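Local coordinates for protein glycoside hydrolase, GH17 family (Formosa sp. Hel1_33_131, PDB 6FCG) that probably cleaves internal beta-1,3-glucosidic bonds of laminarin, the storage glucan of microalgae, as an endo-laminarinase with a TIM-barrel fold, at residues A[79-84]-A[381-386]; A[73-78]-A[113-118]; A[268-273]-A[329-334]; A[105-110]-A[158-163]; A[166-171]-A[303-308]. All blocks are in the same frame, centred on the assembly; numbering follows the deposited sequence.

Interaction 5 lies deepest, about 6 Å between its centre and that of the chain; the other centres lie about 16 to 21 Å out. It is polar, with an amide and two carboxylates facing each other at one end of the barrel strands. Interactions 1 and 2 are buried and apolar, with methionine in both. They share helix 68-80 and reach the neighbouring strands 83-87 and 116-121. Interaction 3 is a partly buried isoleucine contact between two outer helices, close to a second subunit. Interaction 4 is partly buried too, but rests on a salt bridge. It uses strand 161-168, as interaction 5 does, about 24 Å away between centres.

Interaction 1 (A[79-84]-A[381-386]); sequences HAMNIR and YVLWDL
The turn between helix 68-80 and strand 83-87 of the TIM barrel packs through Met-81 on Leu-386 of helix 384-388 and on Leu-383 just before it. The contact is wholly apolar. The methionine crosses both leucines at about a right angle. Its SD lies 3.9 Å from CD1 of Leu-383, and its CE lies 4.0 Å from CD2 of the same residue. Nearer the backbone, Met-81 CG meets CD1 of Leu-386 at 3.9 Å. The chain is straight at chi2 (-178°) and bends at chi3 (75°), which lays the methyl over the Leu-383 fork. Leu-383 offers both methyls, Leu-386 only CD1.

The turn that carries Met-81 is well fixed. Asn-82 takes positive phi and closes a Schellman motif at the end of the helix. His-79 O is gripped twice, by Asn-82 N at 3.1 Å and by Arg-84 NH1 at 2.9 Å. The arginine bond lies in the carbonyl plane, on a lone pair. NH1 also reaches Ile-83 O at 3.0 Å, from above that carbonyl plane. The guanidinium lies with one face over CE1 of His-79. Phe-392 also touches Met-81, and Phe-373 touches Leu-383. The contact thus packs a helix-to-strand turn of a beta/alpha barrel, capped by a Schellman motif, on a helix late in the chain.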
# COMPACT_ATOMS: atom_id res chain seq x y z
N HIS A 79 -13.13 20.23 41.96
CA HIS A 79 -13.73 20.08 43.29
C HIS A 79 -15.24 19.87 43.18
O HIS A 79 -15.80 19.04 43.91
CB HIS A 79 -13.42 21.30 44.16
CG HIS A 79 -13.99 21.20 45.53
ND1 HIS A 79 -13.31 20.61 46.57
CD2 HIS A 79 -15.20 21.55 46.01
CE1 HIS A 79 -14.07 20.64 47.65
NE2 HIS A 79 -15.23 21.19 47.33
N ALA A 80 -15.87 20.59 42.27
CA ALA A 80 -17.30 20.45 42.00
C ALA A 80 -17.67 19.04 41.57
O ALA A 80 -18.74 18.56 41.91
CB ALA A 80 -17.73 21.45 40.93
N MET A 81 -16.77 18.38 40.84
CA MET A 81 -16.87 16.98 40.40
C MET A 81 -16.55 15.90 41.44
O MET A 81 -16.55 14.74 41.08
CB MET A 81 -15.82 16.74 39.33
CG MET A 81 -16.24 16.83 37.91
SD MET A 81 -14.78 16.43 36.92
CE MET A 81 -14.75 14.64 37.17
N ASN A 82 -16.26 16.26 42.68
CA ASN A 82 -15.81 15.31 43.73
C ASN A 82 -14.38 14.81 43.61
O ASN A 82 -14.01 13.85 44.28
CB ASN A 82 -16.72 14.10 43.89
CG ASN A 82 -18.06 14.48 44.42
OD1 ASN A 82 -18.16 15.01 45.52
ND2 ASN A 82 -19.10 14.22 43.64
N ILE A 83 -13.55 15.48 42.82
CA ILE A 83 -12.12 15.16 42.83
C ILE A 83 -11.56 15.77 44.11
O ILE A 83 -11.80 16.95 44.39
CB ILE A 83 -11.37 15.75 41.61
CG1 ILE A 83 -12.01 15.33 40.26
CG2 ILE A 83 -9.90 15.42 41.66
CD1 ILE A 83 -11.87 13.90 39.85
N ARG A 84 -10.82 14.98 44.88
CA ARG A 84 -10.16 15.47 46.10
C ARG A 84 -8.67 15.29 46.16
O ARG A 84 -8.02 15.77 47.09
CB ARG A 84 -10.79 14.79 47.33
CG ARG A 84 -12.27 15.10 47.56
CD ARG A 84 -12.49 16.57 47.91
NE ARG A 84 -13.91 16.89 48.07
CZ ARG A 84 -14.71 17.36 47.12
NH1 ARG A 84 -14.28 17.60 45.88
NH2 ARG A 84 -15.98 17.59 47.43
N TYR A 381 -18.39 13.79 26.42
CA TYR A 381 -19.50 12.87 26.67
C TYR A 381 -19.54 12.29 28.08
O TYR A 381 -20.60 12.26 28.73
CB TYR A 381 -19.52 11.73 25.65
CG TYR A 381 -20.68 10.79 25.88
CD1 TYR A 381 -22.00 11.20 25.62
CD2 TYR A 381 -20.48 9.52 26.43
CE1 TYR A 381 -23.07 10.35 25.87
CE2 TYR A 381 -21.54 8.66 26.68
CZ TYR A 381 -22.83 9.08 26.40
OH TYR A 381 -23.88 8.22 26.61
N VAL A 382 -18.38 11.82 28.54
CA VAL A 382 -18.23 11.26 29.88
C VAL A 382 -18.86 12.08 31.01
O VAL A 382 -19.37 11.49 31.97
CB VAL A 382 -16.74 10.95 30.18
CG1 VAL A 382 -15.88 12.21 30.20
CG2 VAL A 382 -16.56 10.15 31.46
N LEU A 383 -18.83 13.42 30.90
CA LEU A 383 -19.37 14.34 31.93
C LEU A 383 -20.66 15.09 31.57
O LEU A 383 -21.07 15.97 32.32
CB LEU A 383 -18.31 15.40 32.31
CG LEU A 383 -16.97 14.94 32.87
CD1 LEU A 383 -16.14 16.13 33.32
CD2 LEU A 383 -17.18 13.96 34.02
N TRP A 384 -21.27 14.81 30.42
CA TRP A 384 -22.52 15.50 30.02
C TRP A 384 -23.57 15.41 31.09
O TRP A 384 -24.28 16.36 31.35
CB TRP A 384 -23.12 14.86 28.77
CG TRP A 384 -22.43 15.15 27.48
CD1 TRP A 384 -21.25 15.83 27.29
CD2 TRP A 384 -22.88 14.75 26.20
NE1 TRP A 384 -20.96 15.86 25.96
CE2 TRP A 384 -21.94 15.20 25.27
CE3 TRP A 384 -23.99 14.03 25.75
CZ2 TRP A 384 -22.08 14.95 23.90
CZ3 TRP A 384 -24.14 13.81 24.40
CH2 TRP A 384 -23.18 14.26 23.49
N ASP A 385 -23.67 14.26 31.73
CA ASP A 385 -24.67 14.04 32.74
C ASP A 385 -24.50 15.04 33.89
O ASP A 385 -25.47 15.63 34.35
CB ASP A 385 -24.57 12.59 33.23
CG ASP A 385 -25.85 12.09 33.85
OD1 ASP A 385 -26.60 12.89 34.46
OD2 ASP A 385 -26.08 10.87 33.76
N LEU A 386 -23.26 15.25 34.33
CA LEU A 386 -22.97 16.24 35.36
C LEU A 386 -23.26 17.67 34.96
O LEU A 386 -23.66 18.46 35.81
CB LEU A 386 -21.52 16.17 35.80
CG LEU A 386 -21.05 14.87 36.46
CD1 LEU A 386 -19.62 15.01 37.01
CD2 LEU A 386 -21.98 14.40 37.58

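Interaction 2 (A[73-78]-A[113-118]); sequences EDMKIL and FEMYMM
Apolar contacts dominate between Met-75 and Leu-78 of helix 68-80 and Phe-113 and Met-115. Met-75 CB touches CZ of Phe-113 at 4.0 Å. The SD of Met-75 lies 4.4 Å from CG of Met-115, a loose approach. Met-115 bends at chi2 (67°) and again at chi3, and this brings its CE back to the helix, 4.2 Å from CB of Leu-78.

The helix backbone is met as well. Met-75 O lies at the edge of the Phe-113 ring, in its plane, 4.0 Å from CZ. The same carbonyl oxygen has the methyl CE of Met-115 at 4.0 Å. These are van der Waals contacts, not hydrogen bonds. They belong to the layer of a TIM barrel in which outer helices pack on the parallel strands; here the residues leading into strand 116-121 receive helix 68-80. Leu-106 of the next helix also packs on Met-75, and the Phe-113 ring stacks with that of His-79.

Polar bonds lie to the side of this layer. Tyr-116 OH donates to Glu-114 OE2 at 2.8 Å, on the anti lone pair, with the carboxylate oxygen at the ring edge and in its plane. On the helix, Asp-74 makes salt bridges to Arg-58 and Arg-397 and accepts from Tyr-54 OH.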
# COMPACT_ATOMS: atom_id res chain seq x y z
N GLU A 73 -9.50 28.40 38.74
CA GLU A 73 -10.60 27.99 37.87
C GLU A 73 -10.69 26.45 37.78
O GLU A 73 -11.74 25.86 38.03
CB GLU A 73 -10.46 28.61 36.48
CG GLU A 73 -10.73 30.11 36.40
CD GLU A 73 -10.47 30.73 35.02
OE1 GLU A 73 -9.61 30.23 34.26
OE2 GLU A 73 -11.14 31.73 34.68
N ASP A 74 -9.55 25.80 37.50
CA ASP A 74 -9.50 24.33 37.37
C ASP A 74 -9.83 23.62 38.65
O ASP A 74 -10.59 22.65 38.68
CB ASP A 74 -8.12 23.87 36.88
CG ASP A 74 -7.81 24.31 35.47
OD1 ASP A 74 -8.70 24.89 34.82
OD2 ASP A 74 -6.67 24.11 34.99
N MET A 75 -9.24 24.11 39.73
CA MET A 75 -9.47 23.52 41.03
C MET A 75 -10.95 23.56 41.38
O MET A 75 -11.47 22.57 41.91
CB MET A 75 -8.66 24.22 42.11
CG MET A 75 -7.14 24.09 42.04
SD MET A 75 -6.47 22.43 41.94
CE MET A 75 -6.28 22.24 40.15
N LYS A 76 -11.61 24.69 41.11
CA LYS A 76 -13.04 24.80 41.42
C LYS A 76 -13.84 23.78 40.62
O LYS A 76 -14.70 23.10 41.20
CB LYS A 76 -13.57 26.22 41.20
CG LYS A 76 -12.99 27.29 42.12
CD LYS A 76 -13.88 28.52 42.26
CE LYS A 76 -13.13 29.79 42.62
NZ LYS A 76 -13.18 30.86 41.60
N ILE A 77 -13.54 23.66 39.32
CA ILE A 77 -14.16 22.67 38.45
C ILE A 77 -13.97 21.23 38.95
O ILE A 77 -14.92 20.42 38.99
CB ILE A 77 -13.63 22.79 37.00
CG1 ILE A 77 -14.11 24.07 36.37
CG2 ILE A 77 -14.08 21.60 36.14
CD1 ILE A 77 -13.25 24.54 35.22
N LEU A 78 -12.74 20.87 39.31
CA LEU A 78 -12.47 19.52 39.76
C LEU A 78 -13.16 19.25 41.07
O LEU A 78 -13.65 18.13 41.30
CB LEU A 78 -10.96 19.28 39.89
CG LEU A 78 -10.15 19.35 38.60
CD1 LEU A 78 -8.70 19.02 38.90
CD2 LEU A 78 -10.69 18.40 37.55
N PHE A 113 -13.29 23.90 51.46
CA PHE A 113 -12.55 23.47 50.29
C PHE A 113 -11.45 22.52 50.72
O PHE A 113 -10.73 22.80 51.68
CB PHE A 113 -11.95 24.66 49.50
CG PHE A 113 -11.44 24.26 48.14
CD1 PHE A 113 -12.29 24.21 47.05
CD2 PHE A 113 -10.10 23.89 47.98
CE1 PHE A 113 -11.81 23.83 45.80
CE2 PHE A 113 -9.62 23.51 46.74
CZ PHE A 113 -10.47 23.48 45.65
N GLU A 114 -11.30 21.44 49.97
CA GLU A 114 -10.42 20.32 50.31
C GLU A 114 -9.84 19.79 48.98
O GLU A 114 -10.58 19.43 48.07
CB GLU A 114 -11.27 19.28 51.02
CG GLU A 114 -10.52 18.20 51.79
CD GLU A 114 -11.44 17.09 52.33
OE1 GLU A 114 -12.60 16.90 51.84
OE2 GLU A 114 -11.00 16.37 53.27
N MET A 115 -8.52 19.87 48.82
CA MET A 115 -7.83 19.28 47.67
C MET A 115 -6.47 18.84 48.15
O MET A 115 -5.76 19.63 48.77
CB MET A 115 -7.68 20.27 46.50
CG MET A 115 -7.21 19.63 45.20
SD MET A 115 -8.40 18.50 44.45
CE MET A 115 -9.63 19.65 43.88
N TYR A 116 -6.11 17.60 47.84
CA TYR A 116 -4.80 17.05 48.20
C TYR A 116 -3.96 16.78 46.98
O TYR A 116 -4.46 16.76 45.85
CB TYR A 116 -4.99 15.78 48.97
CG TYR A 116 -5.82 16.01 50.19
CD1 TYR A 116 -5.30 16.67 51.29
CD2 TYR A 116 -7.15 15.62 50.22
CE1 TYR A 116 -6.07 16.90 52.41
CE2 TYR A 116 -7.93 15.84 51.34
CZ TYR A 116 -7.38 16.46 52.44
OH TYR A 116 -8.18 16.69 53.53
N MET A 117 -2.66 16.62 47.19
CA MET A 117 -1.71 16.47 46.09
C MET A 117 -0.71 15.34 46.26
O MET A 117 -0.13 15.16 47.33
CB MET A 117 -0.95 17.76 45.86
CG MET A 117 -0.09 17.74 44.59
SD MET A 117 0.57 19.34 44.00
CE MET A 117 -0.87 20.38 44.14
N MET A 118 -0.54 14.56 45.18
CA MET A 118 0.57 13.61 44.97
C MET A 118 1.60 14.34 44.14
O MET A 118 1.33 14.62 42.98
CB MET A 118 0.05 12.39 44.24
CG MET A 118 1.08 11.33 43.88
SD MET A 118 0.36 10.00 42.87
CE MET A 118 1.85 9.13 42.43

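Interaction 3 (A[268-273]-A[329-334]); sequences KRIDIA and EAIFYN
Ile-331 of helix 326-342 meets Ile-270 and Asp-271 of helix 266-294, two outer helices of the TIM barrel that flank strand 301-305 in the chain. One atom does all the touching from its side, CD1 of Ile-331. It lies 3.7 Å from CG2 of Ile-270. The two isoleucine side chains cross at about a right angle. OD1 of the exposed Asp-271 also comes near the same methyl, 4.1 Å from CD1 of Ile-331. In Ile-331, CG1 is anti to the carbonyl carbon (chi1 -69°) and chi2 is extended (165°), which carries CD1 across to the other helix. No hydrogen bond spans the gap.

Further out, Met-274, one turn on from Ile-270, also touches Ile-331. The contact lies beside a subunit interface. Leu-415 of the second subunit packs on Ile-270, and Arg-269 NH1 forms a salt bridge with OE1 of Glu-416 of that subunit.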
# COMPACT_ATOMS: atom_id res chain seq x y z
N LYS A 268 -23.90 -3.30 21.77
CA LYS A 268 -23.40 -4.45 22.53
C LYS A 268 -21.98 -4.81 22.15
O LYS A 268 -21.18 -5.12 23.03
CB LYS A 268 -24.34 -5.69 22.41
CG LYS A 268 -25.38 -5.63 23.54
CD LYS A 268 -26.61 -6.49 23.41
CE LYS A 268 -27.51 -6.35 24.66
NZ LYS A 268 -28.94 -6.14 24.30
N ARG A 269 -21.67 -4.72 20.86
CA ARG A 269 -20.31 -4.92 20.39
C ARG A 269 -19.28 -4.00 21.05
O ARG A 269 -18.19 -4.45 21.43
CB ARG A 269 -20.26 -4.78 18.87
CG ARG A 269 -20.77 -6.02 18.18
CD ARG A 269 -21.73 -5.78 17.01
NE ARG A 269 -21.09 -5.46 15.77
CZ ARG A 269 -21.65 -4.79 14.77
NH1 ARG A 269 -22.92 -4.34 14.76
NH2 ARG A 269 -20.89 -4.57 13.72
N ILE A 270 -19.62 -2.72 21.17
CA ILE A 270 -18.76 -1.76 21.85
C ILE A 270 -18.63 -2.11 23.34
O ILE A 270 -17.51 -2.17 23.85
CB ILE A 270 -19.22 -0.30 21.61
CG1 ILE A 270 -18.93 0.07 20.16
CG2 ILE A 270 -18.49 0.67 22.54
CD1 ILE A 270 -19.45 1.42 19.73
N ASP A 271 -19.75 -2.35 24.03
CA ASP A 271 -19.73 -2.74 25.45
C ASP A 271 -18.80 -3.94 25.73
O ASP A 271 -17.99 -3.89 26.65
CB ASP A 271 -21.14 -3.06 25.97
CG ASP A 271 -21.99 -1.81 26.22
OD1 ASP A 271 -21.42 -0.72 26.46
OD2 ASP A 271 -23.25 -1.92 26.20
N ILE A 272 -18.92 -4.98 24.93
CA ILE A 272 -18.14 -6.22 25.09
C ILE A 272 -16.67 -5.94 24.85
O ILE A 272 -15.82 -6.44 25.58
CB ILE A 272 -18.63 -7.34 24.12
CG1 ILE A 272 -19.93 -7.92 24.64
CG2 ILE A 272 -17.63 -8.48 23.96
CD1 ILE A 272 -20.75 -8.59 23.56
N ALA A 273 -16.38 -5.18 23.81
CA ALA A 273 -15.00 -4.89 23.46
C ALA A 273 -14.33 -4.02 24.53
O ALA A 273 -13.20 -4.30 24.94
CB ALA A 273 -14.93 -4.19 22.11
N GLU A 329 -14.18 6.59 25.53
CA GLU A 329 -13.50 7.19 26.68
C GLU A 329 -14.39 7.14 27.92
O GLU A 329 -13.93 6.77 29.01
CB GLU A 329 -13.11 8.65 26.42
CG GLU A 329 -12.47 9.31 27.62
CD GLU A 329 -12.26 10.79 27.45
OE1 GLU A 329 -11.16 11.17 27.80
OE2 GLU A 329 -13.18 11.56 27.00
N ALA A 330 -15.64 7.52 27.75
CA ALA A 330 -16.60 7.47 28.85
C ALA A 330 -16.79 6.05 29.38
O ALA A 330 -16.79 5.83 30.60
CB ALA A 330 -17.93 8.06 28.42
N ILE A 331 -16.94 5.08 28.48
CA ILE A 331 -17.07 3.70 28.90
C ILE A 331 -15.84 3.25 29.71
O ILE A 331 -15.97 2.63 30.77
CB ILE A 331 -17.31 2.76 27.71
CG1 ILE A 331 -18.70 3.02 27.13
CG2 ILE A 331 -17.20 1.30 28.15
CD1 ILE A 331 -18.90 2.43 25.75
N PHE A 332 -14.65 3.58 29.23
CA PHE A 332 -13.43 3.20 29.92
C PHE A 332 -13.33 3.87 31.29
O PHE A 332 -13.06 3.18 32.28
CB PHE A 332 -12.20 3.51 29.06
CG PHE A 332 -10.91 2.98 29.64
CD1 PHE A 332 -10.65 1.62 29.62
CD2 PHE A 332 -9.97 3.84 30.20
CE1 PHE A 332 -9.47 1.12 30.14
CE2 PHE A 332 -8.79 3.35 30.72
CZ PHE A 332 -8.54 1.99 30.69
N TYR A 333 -13.56 5.18 31.33
CA TYR A 333 -13.50 5.95 32.56
C TYR A 333 -14.40 5.34 33.65
O TYR A 333 -13.95 5.13 34.78
CB TYR A 333 -13.93 7.41 32.33
CG TYR A 333 -13.92 8.25 33.58
CD1 TYR A 333 -12.73 8.70 34.12
CD2 TYR A 333 -15.11 8.61 34.19
CE1 TYR A 333 -12.71 9.50 35.26
CE2 TYR A 333 -15.12 9.41 35.33
CZ TYR A 333 -13.92 9.84 35.87
OH TYR A 333 -13.99 10.61 37.01
N ASN A 334 -15.65 5.04 33.29
CA ASN A 334 -16.62 4.45 34.22
C ASN A 334 -16.28 3.04 34.66
O ASN A 334 -16.45 2.71 35.84
CB ASN A 334 -18.04 4.49 33.65
CG ASN A 334 -18.55 5.90 33.48
OD1 ASN A 334 -18.26 6.80 34.27
ND2 ASN A 334 -19.33 6.11 32.45

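Interaction 4 (A[105-110]-A[158-163]); sequences ELKNED and PDIVKV
Lys-107 and Asp-159 reach for each other from opposite directions and meet in a salt bridge. The lysine comes from the last turn of helix 95-109, the aspartate from the loop before strand 161-168. NZ of Lys-107 bonds OD2 of Asp-159 at 2.9 Å. It meets that oxygen on the anti side, 19° out of the carboxylate plane. The aspartate CG stands between its backbone N and carbonyl carbon (chi1 61°), which turns OD2 to the lysine. The lysine chain is extended at chi2 and chi4 and kinks at chi3. Its CE lies 3.4 Å from OD2 of Asp-159, and its NZ lies 4.3 Å from CG1 of Ile-160. Asp-159 OD1 makes a long, weak ion pair with Arg-104. A methionine in place of Lys-107 would probably leave OD2 without its charged mate and the carboxylate held less firmly.

Lys-162, on the strand, ties back to the loop: NZ bonds Pro-158 O at 2.9 Å, in the carbonyl plane, and also reaches Val-38 O. Ile-160 packs inward on Leu-100 and Ile-103 of helix 95-109 and on Met-117 of strand 116-121. The salt bridge spans from the end of helix 95-109 to the loop entering strand 161-168, beside strand 116-121.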
# COMPACT_ATOMS: atom_id res chain seq x y z
N GLU A 105 -4.81 29.46 48.52
CA GLU A 105 -5.75 30.58 48.42
C GLU A 105 -7.21 30.14 48.52
O GLU A 105 -7.99 30.76 49.25
CB GLU A 105 -5.55 31.38 47.13
CG GLU A 105 -4.36 32.33 47.18
CD GLU A 105 -4.28 33.23 45.95
OE1 GLU A 105 -3.15 33.63 45.58
OE2 GLU A 105 -5.34 33.54 45.34
N LEU A 106 -7.59 29.07 47.81
CA LEU A 106 -8.97 28.59 47.87
C LEU A 106 -9.38 28.05 49.24
O LEU A 106 -10.54 28.16 49.61
CB LEU A 106 -9.26 27.52 46.82
CG LEU A 106 -9.15 27.88 45.36
CD1 LEU A 106 -8.89 26.65 44.53
CD2 LEU A 106 -10.39 28.58 44.82
N LYS A 107 -8.45 27.46 49.98
CA LYS A 107 -8.73 27.01 51.34
C LYS A 107 -8.88 28.18 52.34
O LYS A 107 -9.64 28.06 53.30
CB LYS A 107 -7.65 26.01 51.84
CG LYS A 107 -7.56 24.76 51.00
CD LYS A 107 -6.68 23.65 51.53
CE LYS A 107 -6.62 23.47 53.03
NZ LYS A 107 -6.01 22.15 53.32
N ASN A 108 -8.19 29.29 52.11
CA ASN A 108 -8.40 30.50 52.89
C ASN A 108 -9.73 31.18 52.57
O ASN A 108 -10.34 31.72 53.48
CB ASN A 108 -7.28 31.51 52.68
CG ASN A 108 -5.91 30.98 53.10
OD1 ASN A 108 -5.81 30.12 53.92
ND2 ASN A 108 -4.84 31.56 52.53
N GLU A 109 -10.16 31.12 51.31
CA GLU A 109 -11.46 31.67 50.89
C GLU A 109 -12.64 30.88 51.42
O GLU A 109 -13.69 31.43 51.71
CB GLU A 109 -11.59 31.74 49.37
CG GLU A 109 -10.82 32.88 48.74
CD GLU A 109 -10.73 32.82 47.19
OE1 GLU A 109 -9.73 33.31 46.59
OE2 GLU A 109 -11.69 32.30 46.55
N ASP A 110 -12.45 29.58 51.54
CA ASP A 110 -13.53 28.67 51.85
C ASP A 110 -12.95 27.59 52.75
O ASP A 110 -12.12 26.78 52.33
CB ASP A 110 -14.09 28.09 50.54
CG ASP A 110 -15.24 27.08 50.75
OD1 ASP A 110 -15.71 26.83 51.88
OD2 ASP A 110 -15.71 26.53 49.74
N PRO A 158 2.23 21.07 53.99
CA PRO A 158 1.98 19.69 54.51
C PRO A 158 0.48 19.34 54.64
O PRO A 158 0.15 18.17 54.76
CB PRO A 158 2.63 19.72 55.89
CG PRO A 158 2.41 21.14 56.33
CD PRO A 158 2.51 22.01 55.08
N ASP A 159 -0.38 20.35 54.65
CA ASP A 159 -1.83 20.14 54.71
C ASP A 159 -2.42 19.68 53.37
O ASP A 159 -3.59 19.27 53.33
CB ASP A 159 -2.54 21.43 55.21
CG ASP A 159 -2.32 22.69 54.27
OD1 ASP A 159 -1.14 23.12 54.02
OD2 ASP A 159 -3.35 23.26 53.82
N ILE A 160 -1.66 19.84 52.29
CA ILE A 160 -2.09 19.51 50.93
C ILE A 160 -1.30 18.33 50.38
O ILE A 160 -1.89 17.37 49.87
CB ILE A 160 -1.92 20.72 50.01
CG1 ILE A 160 -2.79 21.88 50.49
CG2 ILE A 160 -2.30 20.37 48.56
CD1 ILE A 160 -2.39 23.21 49.89
N VAL A 161 0.03 18.41 50.45
CA VAL A 161 0.92 17.37 49.91
C VAL A 161 0.88 16.13 50.80
O VAL A 161 1.35 16.17 51.94
CB VAL A 161 2.37 17.89 49.80
CG1 VAL A 161 3.32 16.78 49.37
CG2 VAL A 161 2.43 19.05 48.82
N LYS A 162 0.32 15.05 50.28
CA LYS A 162 0.24 13.77 51.00
C LYS A 162 1.14 12.66 50.48
O LYS A 162 1.29 11.65 51.16
CB LYS A 162 -1.19 13.28 50.97
CG LYS A 162 -2.17 14.26 51.55
CD LYS A 162 -1.93 14.48 53.04
CE LYS A 162 -2.49 15.81 53.52
NZ LYS A 162 -1.90 16.12 54.83
N VAL A 163 1.70 12.83 49.29
CA VAL A 163 2.55 11.82 48.66
C VAL A 163 3.64 12.51 47.86
O VAL A 163 3.40 13.52 47.19
CB VAL A 163 1.73 10.88 47.72
CG1 VAL A 163 2.64 9.90 46.95
CG2 VAL A 163 0.67 10.08 48.46

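Interaction 5 (A[166-171]-A[303-308]); sequences VGNEAM and IGETGW
Strands 161-168 and 301-305 run parallel in the barrel sheet but are not neighbours; Asn-168 and Glu-305 lie on them. The nearest CA atoms, Asn-168 and Gly-304, are 9.4 Å apart, and no hydrogen bond joins the segments. At the backbone angles of Gly-167 a CB would jam against the preceding carbonyl O, which calls for glycine. Glu-169 takes positive phi (59°) as the chain leaves the strand.

Asn-168 OD1 lies 3.6 Å from OE2 of Glu-305, amide and carboxylate planes 19° apart. Arg-87 holds these two oxygens together, NH2 to Asn-168 OD1 and NH1 to Glu-305 OE2. Glu-169 OE2 lies 4.1 Å from OE1 of Glu-305, like charges set close, their planes 31° apart. The glutamates cross at about a right angle. Tyr-89 OH also bonds Glu-305 OE2, Tyr-243 OH bonds Glu-305 OE1, and His-241 ND1 bonds Glu-169 OE2.

An Asn-Glu pair at the end of the fourth strand and a glutamate on the seventh are consistent with the acid/base and nucleophile of clan GH-A, to which GH17 belongs. The site sits at the C-terminal ends of the barrel strands, with strands 206-212 and 238-241 between its two and helices 182-197 and 326-342 behind.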
# COMPACT_ATOMS: atom_id res chain seq x y z
N VAL A 166 8.71 9.42 43.46
CA VAL A 166 10.07 9.50 42.90
C VAL A 166 10.05 8.90 41.51
O VAL A 166 10.07 7.67 41.34
CB VAL A 166 11.06 8.72 43.78
CG1 VAL A 166 12.46 8.77 43.17
CG2 VAL A 166 11.09 9.30 45.17
N GLY A 167 9.96 9.76 40.52
CA GLY A 167 9.95 9.34 39.12
C GLY A 167 8.59 9.09 38.50
O GLY A 167 7.60 8.81 39.19
N ASN A 168 8.53 9.27 37.19
CA ASN A 168 7.36 8.95 36.42
C ASN A 168 7.74 8.14 35.20
O ASN A 168 8.22 8.69 34.17
CB ASN A 168 6.61 10.22 35.97
CG ASN A 168 5.42 9.87 35.08
OD1 ASN A 168 4.46 9.30 35.53
ND2 ASN A 168 5.51 10.20 33.82
N GLU A 169 7.46 6.85 35.28
CA GLU A 169 7.83 5.89 34.24
C GLU A 169 9.34 5.92 34.03
O GLU A 169 9.84 5.67 32.93
CB GLU A 169 7.04 6.12 32.94
CG GLU A 169 5.60 5.65 33.05
CD GLU A 169 4.73 5.95 31.84
OE1 GLU A 169 5.31 6.27 30.79
OE2 GLU A 169 3.48 5.88 31.91
N ALA A 170 10.06 6.19 35.11
CA ALA A 170 11.47 6.40 34.99
C ALA A 170 12.28 5.11 34.90
O ALA A 170 13.45 5.19 34.60
CB ALA A 170 11.96 7.27 36.16
N MET A 171 11.67 3.96 35.18
CA MET A 171 12.34 2.66 35.12
C MET A 171 11.95 1.83 33.91
O MET A 171 12.63 0.85 33.58
CB MET A 171 12.03 1.82 36.37
CG MET A 171 12.59 2.40 37.66
SD MET A 171 12.22 1.43 39.15
CE MET A 171 10.46 1.71 39.24
N ILE A 303 -3.58 2.75 41.28
CA ILE A 303 -3.39 3.09 39.87
C ILE A 303 -2.97 4.54 39.76
O ILE A 303 -3.77 5.45 39.94
CB ILE A 303 -4.63 2.78 39.01
CG1 ILE A 303 -5.06 1.30 39.20
CG2 ILE A 303 -4.36 3.06 37.54
CD1 ILE A 303 -3.97 0.26 38.93
N GLY A 304 -1.71 4.74 39.41
CA GLY A 304 -1.16 6.06 39.21
C GLY A 304 -1.46 6.70 37.86
O GLY A 304 -1.32 7.92 37.72
N GLU A 305 -1.77 5.88 36.86
CA GLU A 305 -2.05 6.42 35.55
C GLU A 305 -2.75 5.40 34.67
O GLU A 305 -2.28 4.29 34.49
CB GLU A 305 -0.77 6.97 34.88
CG GLU A 305 -1.01 8.20 33.98
CD GLU A 305 0.25 8.67 33.25
OE1 GLU A 305 0.31 8.51 31.99
OE2 GLU A 305 1.20 9.18 33.91
N THR A 306 -3.89 5.79 34.13
CA THR A 306 -4.50 5.12 32.98
C THR A 306 -5.46 6.11 32.32
O THR A 306 -5.94 7.03 32.97
CB THR A 306 -5.22 3.82 33.36
OG1 THR A 306 -5.57 3.12 32.17
CG2 THR A 306 -6.49 4.10 34.17
N GLY A 307 -5.75 5.90 31.05
CA GLY A 307 -6.58 6.82 30.29
C GLY A 307 -6.88 6.34 28.88
O GLY A 307 -6.28 5.41 28.39
N TRP A 308 -7.85 6.99 28.25
CA TRP A 308 -8.32 6.62 26.92
C TRP A 308 -8.70 7.89 26.14
O TRP A 308 -9.69 8.53 26.45
CB TRP A 308 -9.53 5.70 27.09
CG TRP A 308 -9.91 4.95 25.90
CD1 TRP A 308 -10.53 5.44 24.77
CD2 TRP A 308 -9.74 3.56 25.68
NE1 TRP A 308 -10.75 4.43 23.87
CE2 TRP A 308 -10.25 3.27 24.40
CE3 TRP A 308 -9.18 2.53 26.43
CZ2 TRP A 308 -10.24 1.99 23.86
CZ3 TRP A 308 -9.17 1.26 25.90
CH2 TRP A 308 -9.70 1.00 24.62